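Local coordinates for tropomodulin (Caenorhabditis elegans, PDB 1PGV), which probably caps the pointed ends of actin filaments, maintaining their length and dynamics, and is represented here by its C-terminal domain, at residues Leu119-Ala133 / Met151-Ile164. Numbering follows the deposited sequence. Where two conformers were deposited one is given.
Sequences LRSTLVTQSIVEFKA and MAIEENESLLRVGI
Val-129, Leu-119 and Gln-126 have the most area buried by residues 151-164, and each works differently. The backbone O of Val-129 accepts from Leu-160 N at 2.8 Å and from Arg-161 N at 3.0 Å, so two successive amides converge on one oxygen where the strands begin to pair, while its CG1 lies against Ser-158 O. Phe-131 N to Arg-161 O, Gly-163 N to Phe-131 O and Ala-133 N to Gly-163 O continue the pairing, and the 7° between strand directions confirms a parallel pair. Beside it, Arg-161 NE forms a salt bridge with Glu-130 OE1, 2.6 Å away. Its N-H bond is nearly straight (175° at the hydrogen); NE approaches the anti side somewhat out of the carboxylate plane, whereas the oxygen lies in the guanidinium plane.

Leu-119, on helix 112-121, points toward residues 151-164. Its CD1 meets Ile-164 CD1 tip to tip at 3.3 Å, tighter than normal van der Waals contact, and also touches Ile-153, while CD2 packs on Leu-159 CD1 at 4.0 Å.

Gln-126 joins the two loops. With its chain extended beyond CG, it brings OE1 to Glu-157 N at 2.8 Å, the donor lying 41° out of the amide plane; its backbone O receives Ser-158 OG at 2.7 Å, and one water donates to both OE1 and Ser-158 OG. Asn-156 OD1 shapes the facing loop by accepting from Ser-158 N and Leu-159 N, the first bond an Asx turn, both together an Asx motif.

The contact joins elements of the beta-alpha-beta unit formed by strand 130-132, helix 143-155 and strand 161-163, as in a leucine-rich-repeat-like fold, and adds the end of helix 112-121. Strand 102-104 flanks strand 130-132, strand 161-163 ends the sheet, and helix 169-190 packs against Ile-153 and Leu-159.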
loop_
_atom_site.group_PDB
_atom_site.type_symbol
_atom_site.label_atom_id
_atom_site.label_comp_id
_atom_site.label_asym_id
_atom_site.label_seq_id
_atom_site.Cartn_x
_atom_site.Cartn_y
_atom_site.Cartn_z
ATOM N N LEU A 119 1.987 5.115 4.250
ATOM C CA LEU A 119 3.033 5.566 3.332
ATOM C C LEU A 119 4.376 5.729 4.035
ATOM O O LEU A 119 5.421 5.410 3.477
ATOM C CB LEU A 119 2.645 6.890 2.665
ATOM C CG LEU A 119 2.020 6.812 1.272
ATOM C CD1 LEU A 119 1.581 8.199 0.838
ATOM C CD2 LEU A 119 3.041 6.244 0.279
ATOM N N ARG A 120 4.369 6.225 5.268
ATOM C CA ARG A 120 5.631 6.388 5.966
ATOM C C ARG A 120 6.236 5.013 6.271
ATOM O O ARG A 120 7.458 4.847 6.280
ATOM C CB ARG A 120 5.423 7.198 7.256
ATOM C CG ARG A 120 6.716 7.632 7.935
ATOM C CD ARG A 120 6.495 8.916 8.735
ATOM N NE ARG A 120 6.398 10.099 7.882
ATOM C CZ ARG A 120 7.439 10.850 7.524
ATOM N NH1 ARG A 120 8.656 10.539 7.949
ATOM N NH2 ARG A 120 7.265 11.918 6.760
ATOM N N SER A 121 5.387 4.017 6.493
ATOM C CA SER A 121 5.874 2.674 6.791
ATOM C C SER A 121 6.556 2.014 5.593
ATOM O O SER A 121 7.319 1.071 5.761
ATOM C CB SER A 121 4.733 1.783 7.288
ATOM O OG SER A 121 3.748 1.589 6.291
ATOM N N THR A 122 6.282 2.519 4.396
ATOM C CA THR A 122 6.884 1.955 3.180
ATOM C C THR A 122 8.401 2.152 3.165
ATOM O O THR A 122 9.118 1.515 2.384
ATOM C CB THR A 122 6.306 2.609 1.905
ATOM O OG1 THR A 122 6.696 3.988 1.846
ATOM C CG2 THR A 122 4.782 2.511 1.896
ATOM N N LEU A 123 8.895 3.020 4.044
ATOM C CA LEU A 123 10.321 3.306 4.095
ATOM C C LEU A 123 11.175 2.225 4.739
ATOM O O LEU A 123 12.386 2.178 4.520
ATOM C CB LEU A 123 10.562 4.637 4.820
ATOM C CG LEU A 123 9.988 5.877 4.134
ATOM C CD1 LEU A 123 10.174 7.104 5.042
ATOM C CD2 LEU A 123 10.691 6.100 2.798
ATOM N N VAL A 124 10.557 1.350 5.520
ATOM C CA VAL A 124 11.311 0.305 6.194
ATOM C C VAL A 124 12.001 -0.665 5.230
ATOM O O VAL A 124 13.214 -0.873 5.316
ATOM C CB VAL A 124 10.406 -0.481 7.158
ATOM C CG1 VAL A 124 11.205 -1.570 7.858
ATOM C CG2 VAL A 124 9.799 0.479 8.183
ATOM N N THR A 125 11.235 -1.250 4.315
ATOM C CA THR A 125 11.817 -2.195 3.356
ATOM C C THR A 125 11.818 -1.654 1.933
ATOM O O THR A 125 12.578 -2.130 1.072
ATOM C CB THR A 125 11.047 -3.527 3.337
ATOM O OG1 THR A 125 9.739 -3.313 2.795
ATOM C CG2 THR A 125 10.932 -4.100 4.730
ATOM N N GLN A 126 10.964 -0.667 1.680
ATOM C CA GLN A 126 10.836 -0.067 0.361
ATOM C C GLN A 126 10.644 -1.092 -0.766
ATOM O O GLN A 126 11.189 -0.950 -1.867
ATOM C CB GLN A 126 12.040 0.843 0.079
ATOM C CG GLN A 126 12.033 2.091 0.974
ATOM C CD GLN A 126 13.148 3.067 0.664
ATOM O OE1 GLN A 126 13.427 3.364 -0.498
ATOM N NE2 GLN A 126 13.783 3.591 1.713
ATOM N N SER A 127 9.851 -2.118 -0.485
ATOM C CA SER A 127 9.559 -3.148 -1.479
ATOM C C SER A 127 8.448 -2.660 -2.406
ATOM O O SER A 127 8.432 -2.968 -3.597
ATOM C CB SER A 127 9.120 -4.439 -0.787
ATOM O OG SER A 127 7.886 -4.262 -0.104
ATOM N N ILE A 128 7.521 -1.874 -1.862
ATOM C CA ILE A 128 6.395 -1.373 -2.643
ATOM C C ILE A 128 6.742 -0.348 -3.721
ATOM O O ILE A 128 7.475 0.612 -3.464
ATOM C CB ILE A 128 5.313 -0.756 -1.708
ATOM C CG1 ILE A 128 4.763 -1.840 -0.776
ATOM C CG2 ILE A 128 4.206 -0.125 -2.533
ATOM C CD1 ILE A 128 3.759 -1.329 0.268
ATOM N N VAL A 129 6.207 -0.553 -4.928
ATOM C CA VAL A 129 6.432 0.372 -6.040
ATOM C C VAL A 129 5.138 1.059 -6.458
ATOM O O VAL A 129 5.159 2.091 -7.128
ATOM C CB VAL A 129 7.046 -0.338 -7.274
ATOM C CG1 VAL A 129 8.345 -1.011 -6.878
ATOM C CG2 VAL A 129 6.060 -1.338 -7.853
ATOM N N GLU A 130 4.007 0.481 -6.064
ATOM C CA GLU A 130 2.714 1.067 -6.378
ATOM C C GLU A 130 1.826 1.045 -5.137
ATOM O O GLU A 130 1.524 -0.017 -4.601
ATOM C CB GLU A 130 2.030 0.300 -7.510
ATOM C CG GLU A 130 0.667 0.859 -7.884
ATOM C CD GLU A 130 0.079 0.169 -9.097
ATOM O OE1 GLU A 130 0.712 0.222 -10.172
ATOM O OE2 GLU A 130 -1.013 -0.428 -8.977
ATOM N N PHE A 131 1.413 2.231 -4.697
ATOM C CA PHE A 131 0.556 2.378 -3.519
ATOM C C PHE A 131 -0.652 3.204 -3.954
ATOM O O PHE A 131 -0.520 4.386 -4.240
ATOM C CB PHE A 131 1.336 3.095 -2.403
ATOM C CG PHE A 131 0.541 3.314 -1.143
ATOM C CD1 PHE A 131 -0.323 4.395 -1.030
ATOM C CD2 PHE A 131 0.650 2.427 -0.075
ATOM C CE1 PHE A 131 -1.074 4.593 0.135
ATOM C CE2 PHE A 131 -0.095 2.614 1.092
ATOM C CZ PHE A 131 -0.960 3.703 1.193
ATOM N N LYS A 132 -1.821 2.580 -4.030
ATOM C CA LYS A 132 -3.015 3.293 -4.460
ATOM C C LYS A 132 -3.993 3.379 -3.300
ATOM O O LYS A 132 -4.284 2.378 -2.654
ATOM C CB LYS A 132 -3.675 2.574 -5.641
ATOM C CG LYS A 132 -4.519 3.499 -6.534
ATOM C CD LYS A 132 -5.554 4.300 -5.756
ATOM C CE LYS A 132 -6.322 5.247 -6.659
ATOM N NZ LYS A 132 -5.439 6.215 -7.373
ATOM N N ALA A 133 -4.510 4.577 -3.054
ATOM C CA ALA A 133 -5.439 4.774 -1.950
ATOM C C ALA A 133 -6.381 5.948 -2.175
ATOM O O ALA A 133 -6.914 6.509 -1.214
ATOM C CB ALA A 133 -4.655 4.985 -0.667
ATOM N N MET A 151 7.089 14.244 2.173
ATOM C CA MET A 151 8.438 14.001 2.664
ATOM C C MET A 151 8.760 12.511 2.698
ATOM O O MET A 151 9.893 12.106 2.416
ATOM C CB MET A 151 8.623 14.606 4.057
ATOM C CG MET A 151 8.490 16.127 4.068
ATOM S SD MET A 151 9.472 16.925 2.769
ATOM C CE MET A 151 11.092 16.802 3.457
ATOM N N ALA A 152 7.768 11.697 3.047
ATOM C CA ALA A 152 7.948 10.248 3.110
ATOM C C ALA A 152 8.240 9.711 1.715
ATOM O O ALA A 152 9.137 8.886 1.528
ATOM C CB ALA A 152 6.697 9.583 3.654
ATOM N N ILE A 153 7.464 10.180 0.748
ATOM C CA ILE A 153 7.624 9.752 -0.639
ATOM C C ILE A 153 8.977 10.192 -1.193
ATOM O O ILE A 153 9.667 9.428 -1.873
ATOM C CB ILE A 153 6.493 10.329 -1.508
ATOM C CG1 ILE A 153 5.159 9.690 -1.105
ATOM C CG2 ILE A 153 6.787 10.085 -2.986
ATOM C CD1 ILE A 153 3.933 10.340 -1.731
ATOM N N GLU A 154 9.363 11.427 -0.895
ATOM C CA GLU A 154 10.627 11.954 -1.376
ATOM C C GLU A 154 11.803 11.115 -0.880
ATOM O O GLU A 154 12.824 11.010 -1.555
ATOM C CB GLU A 154 10.767 13.414 -0.932
ATOM C CG GLU A 154 11.905 14.170 -1.558
ATOM C CD GLU A 154 11.826 15.656 -1.263
ATOM O OE1 GLU A 154 11.118 16.381 -1.997
ATOM O OE2 GLU A 154 12.464 16.087 -0.283
ATOM N N GLU A 155 11.656 10.503 0.293
ATOM C CA GLU A 155 12.721 9.680 0.853
ATOM C C GLU A 155 12.668 8.241 0.331
ATOM O O GLU A 155 13.641 7.493 0.444
ATOM C CB GLU A 155 12.624 9.663 2.381
ATOM C CG GLU A 155 13.868 9.162 3.067
ATOM C CD GLU A 155 13.723 9.115 4.574
ATOM O OE1 GLU A 155 13.062 10.019 5.135
ATOM O OE2 GLU A 155 14.279 8.182 5.188
ATOM N N ASN A 156 11.530 7.857 -0.232
ATOM C CA ASN A 156 11.356 6.496 -0.744
ATOM C C ASN A 156 11.970 6.399 -2.144
ATOM O O ASN A 156 11.627 7.180 -3.021
ATOM C CB ASN A 156 9.865 6.156 -0.805
ATOM C CG ASN A 156 9.610 4.684 -1.096
ATOM O OD1 ASN A 156 10.065 4.155 -2.117
ATOM N ND2 ASN A 156 8.880 4.012 -0.197
ATOM N N GLU A 157 12.865 5.434 -2.343
ATOM C CA GLU A 157 13.528 5.265 -3.639
ATOM C C GLU A 157 12.869 4.248 -4.578
ATOM O O GLU A 157 13.232 4.170 -5.756
ATOM C CB GLU A 157 14.992 4.870 -3.425
ATOM C CG GLU A 157 15.841 5.937 -2.753
ATOM C CD GLU A 157 17.279 5.490 -2.522
ATOM O OE1 GLU A 157 18.063 6.287 -1.970
ATOM O OE2 GLU A 157 17.626 4.345 -2.887
ATOM N N SER A 158 11.898 3.489 -4.072
ATOM C CA SER A 158 11.230 2.465 -4.885
ATOM C C SER A 158 9.881 2.846 -5.495
ATOM O O SER A 158 9.531 2.369 -6.573
ATOM C CB SER A 158 11.056 1.183 -4.068
ATOM O OG SER A 158 12.306 0.651 -3.667
ATOM N N LEU A 159 9.110 3.692 -4.810
ATOM C CA LEU A 159 7.803 4.097 -5.318
ATOM C C LEU A 159 7.805 4.707 -6.716
ATOM O O LEU A 159 8.522 5.673 -6.987
ATOM C CB LEU A 159 7.142 5.099 -4.356
ATOM C CG LEU A 159 6.727 4.522 -3.004
ATOM C CD1 LEU A 159 6.244 5.658 -2.099
ATOM C CD2 LEU A 159 5.614 3.497 -3.197
ATOM N N LEU A 160 6.971 4.145 -7.589
ATOM C CA LEU A 160 6.837 4.626 -8.957
ATOM C C LEU A 160 5.455 5.221 -9.176
ATOM O O LEU A 160 5.285 6.128 -9.986
ATOM C CB LEU A 160 7.069 3.475 -9.946
ATOM C CG LEU A 160 8.454 2.838 -9.854
ATOM C CD1 LEU A 160 8.529 1.642 -10.811
ATOM C CD2 LEU A 160 9.520 3.875 -10.199
ATOM N N ARG A 161 4.464 4.709 -8.445
ATOM C CA ARG A 161 3.096 5.198 -8.572
ATOM C C ARG A 161 2.433 5.353 -7.208
ATOM O O ARG A 161 2.434 4.428 -6.400
ATOM C CB ARG A 161 2.265 4.244 -9.439
ATOM C CG ARG A 161 2.629 4.282 -10.926
ATOM C CD ARG A 161 1.863 3.228 -11.727
ATOM N NE ARG A 161 2.328 1.871 -11.446
ATOM C CZ ARG A 161 3.550 1.425 -11.729
ATOM N NH1 ARG A 161 4.435 2.226 -12.306
ATOM N NH2 ARG A 161 3.892 0.179 -11.428
ATOM N N VAL A 162 1.880 6.537 -6.961
ATOM C CA VAL A 162 1.202 6.815 -5.701
ATOM C C VAL A 162 -0.174 7.375 -6.034
ATOM O O VAL A 162 -0.303 8.491 -6.546
ATOM C CB VAL A 162 1.992 7.832 -4.851
ATOM C CG1 VAL A 162 1.189 8.215 -3.595
ATOM C CG2 VAL A 162 3.326 7.228 -4.446
ATOM N N GLY A 163 -1.195 6.570 -5.762
ATOM C CA GLY A 163 -2.559 6.964 -6.048
ATOM C C GLY A 163 -3.153 7.771 -4.914
ATOM O O GLY A 163 -3.946 7.259 -4.122
ATOM N N ILE A 164 -2.752 9.033 -4.853
ATOM C CA ILE A 164 -3.218 9.974 -3.836
ATOM C C ILE A 164 -3.350 11.333 -4.500
ATOM O O ILE A 164 -2.489 11.728 -5.289
ATOM C CB ILE A 164 -2.210 10.091 -2.684
ATOM C CG1 ILE A 164 -2.173 8.777 -1.907
ATOM C CG2 ILE A 164 -2.569 11.285 -1.788
ATOM C CD1 ILE A 164 -1.245 8.784 -0.719
HETATM O O HOH W 1 8.214 1.320 -0.980
HETATM O O HOH W 2 15.569 6.081 1.550
HETATM O O HOH W 3 14.674 1.657 -2.656
#